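Local coordinates for uncharacterized protein Ta0194 (Thermoplasma acidophilum DSM 1728, PDB 3BDI) that is uncharacterised but probably acts as a serine hydrolase of the alpha/beta hydrolase superfamily, on a substrate not yet known, at residues 14-19 with 68-73; 130-135 with 156-161. All blocks are in the same frame, centred on the assembly; numbering follows the deposited sequence.

Contact 1 of 2, residues 14-19 with 68-73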
# COMPACT_ATOMS: atom_id res chain seq x y z
N THR A 14 0.09 19.92 4.42
CA THR A 14 0.77 19.45 3.20
C THR A 14 -0.26 19.19 2.13
O THR A 14 -1.22 18.42 2.36
CB THR A 14 1.59 18.19 3.50
OG1 THR A 14 2.63 18.53 4.42
CG2 THR A 14 2.25 17.62 2.21
N ARG A 15 -0.04 19.78 0.96
CA ARG A 15 -0.93 19.62 -0.18
C ARG A 15 -0.67 18.32 -0.95
O ARG A 15 0.30 18.20 -1.69
CB ARG A 15 -0.82 20.84 -1.10
CG ARG A 15 -1.82 20.92 -2.24
CD ARG A 15 -1.55 22.10 -3.07
NE ARG A 15 -2.50 22.35 -4.15
CZ ARG A 15 -2.28 22.06 -5.43
NH1 ARG A 15 -1.20 21.46 -5.84
NH2 ARG A 15 -3.23 22.40 -6.31
N VAL A 16 -1.55 17.35 -0.75
CA VAL A 16 -1.40 15.99 -1.24
C VAL A 16 -2.31 15.78 -2.44
O VAL A 16 -3.51 16.04 -2.35
CB VAL A 16 -1.76 15.01 -0.11
CG1 VAL A 16 -1.76 13.57 -0.60
CG2 VAL A 16 -0.77 15.18 1.01
N PHE A 17 -1.76 15.29 -3.54
CA PHE A 17 -2.55 14.81 -4.66
C PHE A 17 -3.05 13.42 -4.36
O PHE A 17 -2.32 12.57 -3.87
CB PHE A 17 -1.71 14.75 -5.93
CG PHE A 17 -2.45 14.19 -7.12
CD1 PHE A 17 -3.44 14.93 -7.72
CD2 PHE A 17 -2.13 12.94 -7.67
CE1 PHE A 17 -4.15 14.43 -8.77
CE2 PHE A 17 -2.81 12.43 -8.74
CZ PHE A 17 -3.83 13.21 -9.32
N GLN A 18 -4.33 13.18 -4.64
CA GLN A 18 -4.86 11.82 -4.56
C GLN A 18 -5.84 11.50 -5.65
O GLN A 18 -6.48 12.38 -6.23
CB GLN A 18 -5.53 11.55 -3.19
CG GLN A 18 -6.84 12.29 -2.96
CD GLN A 18 -7.50 11.93 -1.62
OE1 GLN A 18 -6.95 11.18 -0.83
NE2 GLN A 18 -8.67 12.51 -1.33
N ARG A 19 -5.97 10.21 -5.89
CA ARG A 19 -6.98 9.62 -6.77
C ARG A 19 -7.85 8.70 -5.95
O ARG A 19 -7.35 7.95 -5.13
CB ARG A 19 -6.28 8.83 -7.87
CG ARG A 19 -5.11 9.58 -8.50
CD ARG A 19 -4.44 8.77 -9.57
NE ARG A 19 -5.21 8.75 -10.81
CZ ARG A 19 -5.15 7.77 -11.71
NH1 ARG A 19 -4.47 6.66 -11.44
NH2 ARG A 19 -5.84 7.88 -12.85
N GLY A 68 5.63 12.67 -7.01
CA GLY A 68 4.53 12.91 -7.93
C GLY A 68 4.09 14.35 -7.93
O GLY A 68 4.89 15.24 -8.16
N ARG A 69 2.81 14.56 -7.64
CA ARG A 69 2.17 15.89 -7.66
C ARG A 69 2.02 16.49 -6.25
O ARG A 69 1.47 17.57 -6.11
CB ARG A 69 0.79 15.80 -8.30
CG ARG A 69 0.87 15.55 -9.79
CD ARG A 69 -0.53 15.17 -10.30
NE ARG A 69 -0.64 15.45 -11.72
CZ ARG A 69 -0.28 14.63 -12.70
NH1 ARG A 69 0.29 13.46 -12.45
NH2 ARG A 69 -0.39 15.07 -13.96
N SER A 70 2.54 15.83 -5.22
CA SER A 70 2.35 16.27 -3.84
C SER A 70 3.48 17.20 -3.40
O SER A 70 4.65 17.03 -3.76
CB SER A 70 2.26 15.08 -2.89
OG SER A 70 1.03 14.40 -3.11
N ALA A 71 3.15 18.12 -2.52
CA ALA A 71 4.15 19.04 -2.01
C ALA A 71 5.15 18.30 -1.16
O ALA A 71 4.81 17.27 -0.53
CB ALA A 71 3.44 20.14 -1.18
N SER A 72 6.37 18.86 -1.10
CA SER A 72 7.31 18.45 -0.08
C SER A 72 6.75 18.72 1.31
O SER A 72 5.84 19.52 1.49
CB SER A 72 8.58 19.25 -0.24
OG SER A 72 9.21 18.95 -1.50
N SER A 73 7.27 18.05 2.32
CA SER A 73 6.67 18.14 3.67
C SER A 73 7.72 17.99 4.76
O SER A 73 8.44 16.99 4.80
CB SER A 73 5.63 17.07 3.86
OG SER A 73 5.07 17.15 5.18
O HOH W 1 4.19 20.66 3.33
O HOH W 2 0.50 19.60 -4.28

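Contact 2 of 2, residues 130-135 with 156-161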
# COMPACT_ATOMS: atom_id res chain seq x y z
N ALA A 130 1.59 -6.10 0.68
CA ALA A 130 2.92 -5.53 0.53
C ALA A 130 3.62 -6.20 -0.62
O ALA A 130 3.77 -7.43 -0.65
CB ALA A 130 3.72 -5.69 1.82
N VAL A 131 3.98 -5.41 -1.60
CA VAL A 131 4.62 -5.86 -2.82
C VAL A 131 6.11 -5.62 -2.67
O VAL A 131 6.58 -4.48 -2.79
CB VAL A 131 4.08 -5.14 -4.07
CG1 VAL A 131 4.54 -5.84 -5.37
CG2 VAL A 131 2.53 -5.06 -4.03
N ALA A 132 6.87 -6.68 -2.38
CA ALA A 132 8.31 -6.60 -2.18
C ALA A 132 8.70 -5.40 -1.32
O ALA A 132 9.47 -4.52 -1.72
CB ALA A 132 9.08 -6.66 -3.49
N PRO A 133 8.20 -5.37 -0.07
CA PRO A 133 8.46 -4.23 0.80
C PRO A 133 9.91 -3.96 1.07
O PRO A 133 10.65 -4.88 1.43
CB PRO A 133 7.76 -4.61 2.10
CG PRO A 133 7.58 -6.14 2.04
CD PRO A 133 7.35 -6.39 0.58
N ALA A 134 10.32 -2.71 0.85
CA ALA A 134 11.66 -2.21 1.12
C ALA A 134 11.67 -1.54 2.48
O ALA A 134 10.65 -1.20 3.05
CB ALA A 134 12.04 -1.22 0.05
N TRP A 135 12.88 -1.42 3.03
CA TRP A 135 13.17 -0.63 4.25
C TRP A 135 12.66 -1.21 5.57
O TRP A 135 12.58 -0.48 6.59
CB TRP A 135 12.71 0.83 4.11
CG TRP A 135 13.19 1.58 2.89
CD1 TRP A 135 14.13 1.18 1.97
CD2 TRP A 135 12.76 2.89 2.46
NE1 TRP A 135 14.29 2.14 1.00
CE2 TRP A 135 13.47 3.21 1.28
CE3 TRP A 135 11.84 3.82 2.97
CZ2 TRP A 135 13.31 4.43 0.59
CZ3 TRP A 135 11.67 5.05 2.29
CH2 TRP A 135 12.41 5.33 1.10
N SER A 156 9.15 -13.07 -9.54
CA SER A 156 10.15 -14.16 -9.54
C SER A 156 11.51 -13.67 -9.97
O SER A 156 12.52 -14.28 -9.60
CB SER A 156 9.71 -15.30 -10.47
OG SER A 156 9.70 -14.92 -11.82
N LYS A 157 11.55 -12.56 -10.68
CA LYS A 157 12.81 -11.98 -11.20
C LYS A 157 13.25 -10.75 -10.41
O LYS A 157 14.08 -9.95 -10.88
CB LYS A 157 12.66 -11.61 -12.69
CG LYS A 157 12.19 -12.75 -13.55
CD LYS A 157 11.91 -12.30 -14.98
CE LYS A 157 13.08 -12.41 -15.87
NZ LYS A 157 12.60 -12.65 -17.29
N ASP A 158 12.69 -10.52 -9.23
CA ASP A 158 13.05 -9.35 -8.43
C ASP A 158 14.44 -9.49 -7.84
O ASP A 158 14.68 -10.37 -6.99
CB ASP A 158 11.99 -9.18 -7.33
CG ASP A 158 12.10 -7.86 -6.58
OD1 ASP A 158 13.15 -7.14 -6.66
OD2 ASP A 158 11.16 -7.56 -5.82
N HIS A 159 15.33 -8.62 -8.27
CA HIS A 159 16.67 -8.49 -7.69
C HIS A 159 16.87 -7.16 -6.98
O HIS A 159 18.01 -6.80 -6.65
CB HIS A 159 17.73 -8.68 -8.78
CG HIS A 159 17.63 -9.98 -9.52
ND1 HIS A 159 17.91 -11.20 -8.94
CD2 HIS A 159 17.25 -10.25 -10.80
CE1 HIS A 159 17.71 -12.16 -9.82
NE2 HIS A 159 17.32 -11.61 -10.96
N VAL A 160 15.79 -6.39 -6.80
CA VAL A 160 15.84 -5.12 -6.07
C VAL A 160 15.69 -5.35 -4.58
O VAL A 160 16.46 -4.80 -3.74
CB VAL A 160 14.75 -4.15 -6.59
CG1 VAL A 160 14.65 -2.86 -5.73
CG2 VAL A 160 15.02 -3.82 -8.07
N VAL A 161 14.67 -6.10 -4.22
CA VAL A 161 14.48 -6.56 -2.86
C VAL A 161 14.53 -8.07 -2.95
O VAL A 161 13.65 -8.71 -3.52
CB VAL A 161 13.16 -6.06 -2.20
CG1 VAL A 161 12.99 -6.64 -0.80
CG2 VAL A 161 13.07 -4.53 -2.16

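Contact 1 of 2, residues 14-19 with 68-73
Phe-17 and Arg-69 lie side by side and point the same way. With CG of Phe-17 anti to the backbone N (chi1 177°), the ring lies alongside the chain of Arg-69. That chain, extended from CG to NE, runs over one face of the ring. Its CD sits over the centre of that face, 3.6 Å from the centroid of the Phe-17 ring, as a CH-pi contact. The guanidinium lies farther off, its plane turned 41° from that of the ring, and adds at most a weak cation-pi attraction. At the root of the pair, CB of Phe-17 meets CB of Arg-69 at 3.6 Å.

Ser-70 turns OG back to the strand. This OG accepts from Phe-17 N at 3.0 Å, and it also bonds to Asp-63 O. The buried hydroxyl is therefore held from two parts of the chain. Next to it, Ala-71 N gives a nearly straight bond to Arg-15 O, 3.0 Å long with 175° at the hydrogen. A water adds to the grip, bridging Arg-15 O, Arg-15 NH1 and Arg-69 O.

At the far end Thr-14 OG1 and Ser-73 OG are hydrogen-bonded at 2.9 Å. A second water links Thr-14 OG1 to Ser-72 O. CG2 of Thr-14 packs 3.8 Å from CB of Ser-73.

The two segments run roughly antiparallel, yet 68-73 forms no regular strand. The arrangement joins the loop that follows strand 57-62 to strand 14-21, in the antiparallel part of the sheet of an alpha/beta hydrolase fold.

Contact 2 of 2, residues 130-135 with 156-161
Asp-158 has CG anti to its backbone N (chi1 -170°), which places CG on the side of Ala-132. Val-161 has CG1 anti to its own N (chi1 177°), where it meets the carbonyl of Pro-133, while CG2, anti to the carbonyl carbon, meets that of Ala-132. Asp-158 heads an Asx turn closed by Val-160 N, extended to an Asx motif by Val-161 N. It lies in the loop after strand 150-155, where the acid of many alpha/beta hydrolases sits. Asp-158 is probably the acid of a Ser-His-Asp triad with Ser-108 and His-186.

The two carboxylate oxygens have different tasks. OD1 accepts two backbone N-H groups. Val-160 N meets Asp-158 OD1 at 2.7 Å, nearly in line with the C-O bond. Val-161 N comes from above the carboxylate plane, 3.1 Å from Asp-158 OD1. This double grip limits rotation of the carboxylate. OD2 bonds to ND1 of His-186 and also lies against Ala-132, with Asp-158 OD2 3.3 Å from Ala-132 CB. An alanine in place of Asp-158 would probably leave His-186 ND1 without this acceptor and free the turn at Val-160 and Val-161 to shift.

The rest of the contact is apolar side chain against backbone and methyl. Val-161 CB stands 4.3 Å from Ala-132 CB. The side chains of Ala-132 and Val-161 also touch His-186, so both segments line the histidine. The two valine methyls part over the turn: CG1 of Val-161 lies 3.7 Å from Pro-133 O, while CG2 lies 3.6 Å from Ala-132 O and 4.1 Å from Ala-134 CB.

Overall arrangement
Both contacts reach the same mixed sheet, but at different places. Their centres are 25 Å apart and their nearest atoms about 13 Å apart. Contact 1 lies near the antiparallel edge and is partly buried. Contact 2 is buried, at the ends of the parallel strands 125-131 and 150-155. The contacts share no strand: contact 1 holds the 68-73 loop to strand 14-21, contact 2 brings together the loops after strands 125-131 and 150-155. Contact 1 uses direct hydrogen bonds, two waters and an arginine over a ring. Contact 2 relies on van der Waals contact; the bonds of its Asp-158 stay within 156-161 or go to His-186, in the probable active site.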